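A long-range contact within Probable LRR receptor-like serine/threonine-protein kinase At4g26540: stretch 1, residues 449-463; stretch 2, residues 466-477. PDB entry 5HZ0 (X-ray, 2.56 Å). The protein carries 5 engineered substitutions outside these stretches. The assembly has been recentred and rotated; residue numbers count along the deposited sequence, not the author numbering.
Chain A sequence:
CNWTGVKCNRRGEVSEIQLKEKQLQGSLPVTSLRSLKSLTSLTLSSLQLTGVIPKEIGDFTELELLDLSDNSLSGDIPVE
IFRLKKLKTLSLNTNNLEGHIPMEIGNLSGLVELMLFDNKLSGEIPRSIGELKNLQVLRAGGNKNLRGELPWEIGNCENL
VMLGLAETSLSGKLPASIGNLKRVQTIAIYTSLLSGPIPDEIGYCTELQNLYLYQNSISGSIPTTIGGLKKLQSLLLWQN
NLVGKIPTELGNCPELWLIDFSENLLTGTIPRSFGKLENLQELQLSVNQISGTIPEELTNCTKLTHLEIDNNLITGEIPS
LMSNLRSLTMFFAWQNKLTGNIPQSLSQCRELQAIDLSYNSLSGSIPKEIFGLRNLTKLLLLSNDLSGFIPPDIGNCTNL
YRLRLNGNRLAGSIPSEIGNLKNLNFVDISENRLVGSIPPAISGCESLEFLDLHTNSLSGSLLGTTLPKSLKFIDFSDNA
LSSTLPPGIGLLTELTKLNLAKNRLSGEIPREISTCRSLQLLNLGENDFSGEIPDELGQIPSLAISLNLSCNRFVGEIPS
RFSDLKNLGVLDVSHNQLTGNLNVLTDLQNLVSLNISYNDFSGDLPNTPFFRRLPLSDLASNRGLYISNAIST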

ATOM      1  N   GLU A 449       7.916   0.984  19.786  1.00 11.16           N
ATOM      2  CA  GLU A 449       9.037   0.310  19.134  1.00 15.27           C
ATOM      3  C   GLU A 449      10.014   1.168  18.334  1.00  8.46           C
ATOM      4  O   GLU A 449      11.133   0.758  18.106  1.00  8.68           O
ATOM      5  CB  GLU A 449       8.512  -0.826  18.272  1.00 16.15           C
ATOM      6  CG  GLU A 449       7.678  -1.780  19.066  1.00 19.94           C
ATOM      7  CD  GLU A 449       7.263  -2.983  18.265  1.00 31.19           C
ATOM      8  OE1 GLU A 449       6.765  -2.804  17.128  1.00 27.86           O
ATOM      9  OE2 GLU A 449       7.445  -4.109  18.783  1.00 40.12           O
ATOM     10  N   PHE A 450       9.614   2.375  17.960  1.00  8.92           N
ATOM     11  CA  PHE A 450      10.437   3.193  17.075  1.00  9.67           C
ATOM     12  C   PHE A 450      10.451   4.610  17.598  1.00 12.62           C
ATOM     13  O   PHE A 450       9.408   5.260  17.624  1.00  4.94           O
ATOM     14  CB  PHE A 450       9.876   3.171  15.651  1.00 12.86           C
ATOM     15  CG  PHE A 450      10.637   4.046  14.662  1.00 22.12           C
ATOM     16  CD1 PHE A 450      10.511   5.431  14.685  1.00 21.45           C
ATOM     17  CD2 PHE A 450      11.457   3.475  13.681  1.00 22.58           C
ATOM     18  CE1 PHE A 450      11.194   6.229  13.774  1.00 20.84           C
ATOM     19  CE2 PHE A 450      12.142   4.277  12.757  1.00 12.62           C
ATOM     20  CZ  PHE A 450      12.005   5.656  12.808  1.00 12.84           C
ATOM     21  N   LEU A 451      11.633   5.093  17.980  1.00  7.97           N
ATOM     22  CA  LEU A 451      11.766   6.434  18.514  1.00  5.02           C
ATOM     23  C   LEU A 451      12.892   7.172  17.774  1.00 11.52           C
ATOM     24  O   LEU A 451      14.093   6.896  17.979  1.00 11.83           O
ATOM     25  CB  LEU A 451      12.045   6.342  20.018  1.00  5.43           C
ATOM     26  CG  LEU A 451      12.251   7.651  20.751  1.00  5.32           C
ATOM     27  CD1 LEU A 451      11.066   8.582  20.542  1.00  4.99           C
ATOM     28  CD2 LEU A 451      12.493   7.393  22.232  1.00  5.81           C
ATOM     29  N   ASP A 452      12.499   8.154  16.960  1.00  8.41           N
ATOM     30  CA  ASP A 452      13.452   8.948  16.207  1.00  4.06           C
ATOM     31  C   ASP A 452      13.386  10.408  16.666  1.00  8.28           C
ATOM     32  O   ASP A 452      12.457  11.138  16.315  1.00  9.77           O
ATOM     33  CB  ASP A 452      13.069   8.876  14.729  1.00 13.64           C
ATOM     34  CG  ASP A 452      14.204   9.272  13.786  1.00 13.08           C
ATOM     35  OD1 ASP A 452      15.195   9.921  14.215  1.00  3.59           O
ATOM     36  OD2 ASP A 452      14.069   8.929  12.591  1.00  8.54           O
ATOM     37  N   LEU A 453      14.377  10.827  17.446  1.00  4.03           N
ATOM     38  CA  LEU A 453      14.550  12.226  17.878  1.00  3.92           C
ATOM     39  C   LEU A 453      15.670  13.051  17.171  1.00 11.77           C
ATOM     40  O   LEU A 453      16.008  14.149  17.617  1.00  5.15           O
ATOM     41  CB  LEU A 453      14.666  12.315  19.405  1.00  8.27           C
ATOM     42  CG  LEU A 453      13.526  11.656  20.202  1.00  7.04           C
ATOM     43  CD1 LEU A 453      13.634  11.937  21.709  1.00  6.90           C
ATOM     44  CD2 LEU A 453      12.169  12.077  19.662  1.00  6.09           C
ATOM     45  N   HIS A 454      16.295  12.500  16.132  1.00  3.61           N
ATOM     46  CA  HIS A 454      17.528  13.096  15.596  1.00  8.79           C
ATOM     47  C   HIS A 454      17.425  14.539  15.064  1.00  5.86           C
ATOM     48  O   HIS A 454      16.369  14.966  14.619  1.00  6.86           O
ATOM     49  CB  HIS A 454      18.230  12.164  14.576  1.00  3.49           C
ATOM     50  CG  HIS A 454      17.660  12.210  13.191  1.00  6.97           C
ATOM     51  ND1 HIS A 454      16.849  11.212  12.686  1.00 12.72           N
ATOM     52  CD2 HIS A 454      17.817  13.105  12.191  1.00  2.88           C
ATOM     53  CE1 HIS A 454      16.520  11.500  11.442  1.00  4.37           C
ATOM     54  NE2 HIS A 454      17.092  12.647  11.115  1.00  2.71           N
ATOM     55  N   THR A 455      18.523  15.286  15.140  1.00  5.52           N
ATOM     56  CA  THR A 455      18.548  16.673  14.671  1.00  2.98           C
ATOM     57  C   THR A 455      17.560  17.577  15.421  1.00  4.41           C
ATOM     58  O   THR A 455      16.566  18.072  14.885  1.00  2.81           O
ATOM     59  CB  THR A 455      18.384  16.760  13.129  1.00 10.77           C
ATOM     60  OG1 THR A 455      19.412  15.972  12.516  1.00  6.98           O
ATOM     61  CG2 THR A 455      18.502  18.203  12.627  1.00  2.48           C
ATOM     62  N   ASN A 456      17.862  17.765  16.694  1.00  3.29           N
ATOM     63  CA  ASN A 456      17.187  18.729  17.526  1.00  3.39           C
ATOM     64  C   ASN A 456      18.230  19.288  18.462  1.00  9.67           C
ATOM     65  O   ASN A 456      19.421  19.053  18.289  1.00 11.13           O
ATOM     66  CB  ASN A 456      16.065  18.063  18.319  1.00  3.55           C
ATOM     67  CG  ASN A 456      14.858  17.752  17.462  1.00  6.82           C
ATOM     68  OD1 ASN A 456      14.105  18.649  17.103  1.00  3.46           O
ATOM     69  ND2 ASN A 456      14.676  16.479  17.116  1.00  3.29           N
ATOM     70  N   SER A 457      17.777  20.071  19.422  1.00 13.99           N
ATOM     71  CA  SER A 457      18.607  20.608  20.480  1.00  4.14           C
ATOM     72  C   SER A 457      18.500  19.848  21.795  1.00 10.05           C
ATOM     73  O   SER A 457      18.665  20.434  22.872  1.00  6.84           O
ATOM     74  CB  SER A 457      18.435  22.107  20.605  1.00 14.34           C
ATOM     75  OG  SER A 457      18.916  22.691  19.406  1.00 13.73           O
ATOM     76  N   LEU A 458      18.033  18.608  21.729  1.00  7.59           N
ATOM     77  CA  LEU A 458      17.871  17.810  22.947  1.00  8.31           C
ATOM     78  C   LEU A 458      19.130  17.812  23.811  1.00 16.08           C
ATOM     79  O   LEU A 458      20.245  17.714  23.301  1.00 27.67           O
ATOM     80  CB  LEU A 458      17.464  16.377  22.599  1.00  4.86           C
ATOM     81  CG  LEU A 458      16.058  16.291  22.010  1.00  4.61           C
ATOM     82  CD1 LEU A 458      15.660  14.857  21.819  1.00  4.67           C
ATOM     83  CD2 LEU A 458      15.111  16.988  22.956  1.00  4.78           C
ATOM     84  N   SER A 459      18.955  17.948  25.120  1.00 22.54           N
ATOM     85  CA  SER A 459      20.102  18.112  26.007  1.00 21.69           C
ATOM     86  C   SER A 459      20.049  17.271  27.270  1.00 16.20           C
ATOM     87  O   SER A 459      19.076  16.549  27.521  1.00 17.83           O
ATOM     88  CB  SER A 459      20.248  19.573  26.409  1.00 29.62           C
ATOM     89  OG  SER A 459      21.364  19.719  27.259  1.00 41.07           O
ATOM     90  N   GLY A 460      21.104  17.383  28.072  1.00 17.21           N
ATOM     91  CA  GLY A 460      21.148  16.703  29.351  1.00 18.83           C
ATOM     92  C   GLY A 460      21.616  15.271  29.239  1.00 23.50           C
ATOM     93  O   GLY A 460      22.291  14.897  28.286  1.00 29.05           O
ATOM     94  N   SER A 461      21.247  14.469  30.225  1.00 25.37           N
ATOM     95  CA  SER A 461      21.762  13.124  30.343  1.00 25.87           C
ATOM     96  C   SER A 461      20.754  12.107  29.842  1.00 28.62           C
ATOM     97  O   SER A 461      19.641  12.461  29.463  1.00 33.45           O
ATOM     98  CB  SER A 461      22.163  12.842  31.789  1.00 24.36           C
ATOM     99  OG  SER A 461      22.377  11.462  31.986  1.00 33.21           O
ATOM    100  N   LEU A 462      21.157  10.842  29.857  1.00 28.81           N
ATOM    101  CA  LEU A 462      20.406   9.774  29.215  1.00 35.06           C
ATOM    102  C   LEU A 462      20.330   8.577  30.162  1.00 43.12           C
ATOM    103  O   LEU A 462      21.356   8.031  30.555  1.00 54.04           O
ATOM    104  CB  LEU A 462      21.113   9.384  27.908  1.00 29.54           C
ATOM    105  CG  LEU A 462      20.387   8.485  26.902  1.00 29.67           C
ATOM    106  CD1 LEU A 462      19.331   9.271  26.121  1.00 30.50           C
ATOM    107  CD2 LEU A 462      21.370   7.803  25.962  1.00 22.15           C
ATOM    108  N   LEU A 463      19.129   8.169  30.551  1.00 44.46           N
ATOM    109  CA  LEU A 463      18.998   7.081  31.525  1.00 54.65           C
ATOM    110  C   LEU A 463      18.239   5.862  30.985  1.00 61.69           C
ATOM    111  O   LEU A 463      17.358   5.991  30.127  1.00 64.24           O
ATOM    112  CB  LEU A 463      18.306   7.564  32.809  1.00 49.75           C
ATOM    113  CG  LEU A 463      18.915   8.573  33.787  1.00 42.57           C
ATOM    114  CD1 LEU A 463      20.301   9.039  33.397  1.00 42.32           C
ATOM    115  CD2 LEU A 463      17.978   9.762  33.937  1.00 39.08           C
ATOM    116  N   THR A 466      14.575   5.919  31.660  1.00 41.43           N
ATOM    117  CA  THR A 466      13.903   6.932  30.879  1.00 40.24           C
ATOM    118  C   THR A 466      13.266   6.318  29.636  1.00 43.57           C
ATOM    119  O   THR A 466      12.423   6.943  29.008  1.00 51.22           O
ATOM    120  CB  THR A 466      14.895   8.053  30.495  1.00 40.94           C
ATOM    121  OG1 THR A 466      15.607   8.471  31.666  1.00 36.93           O
ATOM    122  CG2 THR A 466      14.177   9.251  29.889  1.00 39.34           C
ATOM    123  N   LEU A 467      13.634   5.084  29.293  1.00 35.23           N
ATOM    124  CA  LEU A 467      13.162   4.500  28.033  1.00 27.51           C
ATOM    125  C   LEU A 467      12.414   3.166  28.172  1.00 20.14           C
ATOM    126  O   LEU A 467      12.785   2.325  28.981  1.00 16.42           O
ATOM    127  CB  LEU A 467      14.331   4.364  27.052  1.00 26.33           C
ATOM    128  CG  LEU A 467      14.935   5.690  26.558  1.00 25.05           C
ATOM    129  CD1 LEU A 467      16.134   5.472  25.627  1.00 18.69           C
ATOM    130  CD2 LEU A 467      13.873   6.569  25.888  1.00 20.81           C
ATOM    131  N   PRO A 468      11.348   2.976  27.375  1.00 17.28           N
ATOM    132  CA  PRO A 468      10.575   1.727  27.425  1.00 16.00           C
ATOM    133  C   PRO A 468      11.315   0.546  26.830  1.00 19.28           C
ATOM    134  O   PRO A 468      11.973   0.685  25.801  1.00 26.13           O
ATOM    135  CB  PRO A 468       9.323   2.042  26.598  1.00 10.96           C
ATOM    136  CG  PRO A 468       9.658   3.229  25.802  1.00  8.84           C
ATOM    137  CD  PRO A 468      10.666   4.013  26.589  1.00 15.10           C
ATOM    138  N   LYS A 469      11.162  -0.621  27.446  1.00 17.13           N
ATOM    139  CA  LYS A 469      11.994  -1.777  27.120  1.00 18.00           C
ATOM    140  C   LYS A 469      11.531  -2.510  25.861  1.00 15.51           C
ATOM    141  O   LYS A 469      12.132  -3.498  25.439  1.00 18.29           O
ATOM    142  CB  LYS A 469      12.042  -2.731  28.314  1.00 16.67           C
ATOM    143  CG  LYS A 469      12.580  -2.087  29.591  1.00 19.28           C
ATOM    144  CD  LYS A 469      12.881  -3.152  30.637  1.00 28.96           C
ATOM    145  CE  LYS A 469      13.183  -2.554  32.003  1.00 33.07           C
ATOM    146  NZ  LYS A 469      13.615  -3.616  32.961  1.00 37.38           N
ATOM    147  N   SER A 470      10.457  -2.014  25.263  1.00 14.86           N
ATOM    148  CA  SER A 470       9.935  -2.583  24.028  1.00 13.59           C
ATOM    149  C   SER A 470      10.578  -1.975  22.788  1.00 10.09           C
ATOM    150  O   SER A 470      10.274  -2.402  21.672  1.00  9.77           O
ATOM    151  CB  SER A 470       8.421  -2.372  23.961  1.00 13.07           C
ATOM    152  OG  SER A 470       8.113  -0.989  24.024  1.00 12.06           O
ATOM    153  N   LEU A 471      11.448  -0.980  22.996  1.00 13.82           N
ATOM    154  CA  LEU A 471      12.149  -0.278  21.906  1.00 17.89           C
ATOM    155  C   LEU A 471      12.974  -1.174  20.976  1.00 15.48           C
ATOM    156  O   LEU A 471      13.709  -2.058  21.398  1.00 17.24           O
ATOM    157  CB  LEU A 471      12.990   0.904  22.430  1.00  8.53           C
ATOM    158  CG  LEU A 471      12.136   2.183  22.553  1.00  8.24           C
ATOM    159  CD1 LEU A 471      12.781   3.286  23.376  1.00  7.69           C
ATOM    160  CD2 LEU A 471      11.738   2.691  21.164  1.00  7.09           C
ATOM    161  N   LYS A 472      12.794  -0.932  19.690  1.00  8.61           N
ATOM    162  CA  LYS A 472      13.478  -1.641  18.636  1.00 21.31           C
ATOM    163  C   LYS A 472      14.474  -0.668  18.001  1.00 23.74           C
ATOM    164  O   LYS A 472      15.676  -0.980  17.850  1.00 20.41           O
ATOM    165  CB  LYS A 472      12.490  -2.187  17.606  1.00 18.87           C
ATOM    166  CG  LYS A 472      11.713  -3.434  18.054  1.00 15.60           C
ATOM    167  CD  LYS A 472      11.181  -4.181  16.829  1.00 17.96           C
ATOM    168  CE  LYS A 472       9.985  -5.056  17.156  1.00 21.62           C
ATOM    169  NZ  LYS A 472      10.374  -6.194  18.029  1.00 30.16           N
ATOM    170  N   PHE A 473      13.940   0.471  17.555  1.00 15.43           N
ATOM    171  CA  PHE A 473      14.726   1.497  16.890  1.00 17.63           C
ATOM    172  C   PHE A 473      14.907   2.744  17.771  1.00 15.91           C
ATOM    173  O   PHE A 473      13.938   3.297  18.286  1.00 18.96           O
ATOM    174  CB  PHE A 473      14.064   1.855  15.551  1.00 20.12           C
ATOM    175  CG  PHE A 473      14.831   2.869  14.725  1.00 23.89           C
ATOM    176  CD1 PHE A 473      14.719   4.230  14.983  1.00 18.75           C
ATOM    177  CD2 PHE A 473      15.652   2.457  13.674  1.00 21.54           C
ATOM    178  CE1 PHE A 473      15.410   5.156  14.225  1.00 14.20           C
ATOM    179  CE2 PHE A 473      16.342   3.378  12.917  1.00 12.90           C
ATOM    180  CZ  PHE A 473      16.220   4.731  13.195  1.00 11.16           C
ATOM    181  N   ILE A 474      16.153   3.195  17.921  1.00 13.13           N
ATOM    182  CA  ILE A 474      16.442   4.446  18.623  1.00 12.34           C
ATOM    183  C   ILE A 474      17.385   5.321  17.811  1.00  5.90           C
ATOM    184  O   ILE A 474      18.477   4.892  17.494  1.00  9.54           O
ATOM    185  CB  ILE A 474      17.097   4.198  19.991  1.00  8.83           C
ATOM    186  CG1 ILE A 474      16.119   3.518  20.943  1.00  9.27           C
ATOM    187  CG2 ILE A 474      17.583   5.506  20.611  1.00  6.63           C
ATOM    188  CD1 ILE A 474      16.714   3.271  22.305  1.00  9.25           C
ATOM    189  N   ASP A 475      16.965   6.536  17.464  1.00 15.57           N
ATOM    190  CA  ASP A 475      17.886   7.489  16.863  1.00 11.90           C
ATOM    191  C   ASP A 475      17.834   8.828  17.603  1.00  7.82           C
ATOM    192  O   ASP A 475      16.899   9.601  17.431  1.00  9.93           O
ATOM    193  CB  ASP A 475      17.499   7.687  15.393  1.00 13.07           C
ATOM    194  CG  ASP A 475      18.592   8.370  14.575  1.00 15.95           C
ATOM    195  OD1 ASP A 475      19.539   8.917  15.177  1.00 15.05           O
ATOM    196  OD2 ASP A 475      18.490   8.365  13.323  1.00 13.01           O
ATOM    197  N   PHE A 476      18.860   9.097  18.409  1.00  7.57           N
ATOM    198  CA  PHE A 476      19.043  10.373  19.123  1.00  4.85           C
ATOM    199  C   PHE A 476      20.131  11.248  18.493  1.00 12.20           C
ATOM    200  O   PHE A 476      20.586  12.226  19.084  1.00 11.63           O
ATOM    201  CB  PHE A 476      19.282  10.167  20.622  1.00  7.39           C
ATOM    202  CG  PHE A 476      18.146   9.462  21.333  1.00  8.14           C
ATOM    203  CD1 PHE A 476      16.877   9.400  20.768  1.00  7.84           C
ATOM    204  CD2 PHE A 476      18.348   8.872  22.567  1.00  8.45           C
ATOM    205  CE1 PHE A 476      15.845   8.752  21.413  1.00  9.76           C
ATOM    206  CE2 PHE A 476      17.318   8.223  23.214  1.00 11.08           C
ATOM    207  CZ  PHE A 476      16.063   8.167  22.641  1.00  9.31           C
ATOM    208  N   SER A 477      20.613  10.845  17.331  1.00  9.42           N
ATOM    209  CA  SER A 477      21.765  11.507  16.736  1.00 13.01           C
ATOM    210  C   SER A 477      21.540  12.982  16.460  1.00  7.73           C
ATOM    211  O   SER A 477      20.419  13.434  16.300  1.00  5.33           O
ATOM    212  CB  SER A 477      22.237  10.789  15.462  1.00  4.22           C
ATOM    213  OG  SER A 477      21.224  10.761  14.481  1.00  6.75           O
TER

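Two successive repeats of the receptor-like kinase lie side by side: their short strands 450-452 and 473-475 run parallel (axes 4.8 Å apart at closest, 7° between directions); between them the two stretches bury 915 Å², both sides summed. Along stretch 2, contact begins at the connecting loop, where Thr466 N donates to Leu463 O (3.2 Å) and the Thr466 side chain points toward stretch 1, its OG1 3.1 Å from Leu463 CB. Leu467 also points toward stretch 1 and adds a buried apolar contact, CD2 to Leu451 CD2 at 4.0 Å. Pro468 to Leu471 form a type I turn, closed by a weak bond from Leu471 N to Pro468 O (3.3 Å); exposed Lys469, within it, stays clear of stretch 1. Leu471 then brings the end of its side chain back, with CD2 3.8 Å from Leu451 CB and 3.6 Å from Glu449 C.

At the entry to the strand, Glu449 O accepts two bonds, from Lys472 N and Phe473 N, both 2.9 Å. The side chains of the first pair suit the solvent-facing border: Glu449 OE2 and Lys472 NZ make a long salt bridge at 3.7 Å. From here the parallel ladder alternates partners: Leu451 N donates to Phe473 O (2.9 Å), Asp475 N to Leu451 O (2.9 Å), and Leu453 N to Asp475 O (2.8 Å).

Phe473 (chi1 t) shares a sheet face with Phe450 (also t), and the matched rotamers lay the rings in an offset stack, centroids 4.3 Å apart and planes at 7°; Phe450 CE2 sits 3.4 Å from Phe473 CD1. Ile474 turns to the other face with Leu451, and its CA makes a CA-H...O contact with Leu451 O (3.5 Å). Asp475 returns to the phenylalanine face beside Asp452, whose OD1 lies 3.8 Å from Asp475 OD2. These like charges are each supplied with donors: Asp452 OD1 accepts from His454 ND1 (2.6 Å), while Asp475 OD1 accepts from Ser477 OG (2.6 Å) and Ser477 N (3.1 Å). Each aspartate thus ties down the loop that follows its own strand.

Phe476 points away at CA-to-CB, yet its ring swings back among buried leucines: CZ is 3.7 Å from Leu451 CD2 at the ring edge, CE1 3.9 Å from Leu453 CD1, and CE2 3.7 Å from Leu462 CD1. A large flat side chain can reach all three. Ser477 ends the contact: its O accepts from Thr455 N (2.9 Å) and lies 3.0 Å from His454 CA in a CA-H...O contact, extending the backbone pairing past the strands.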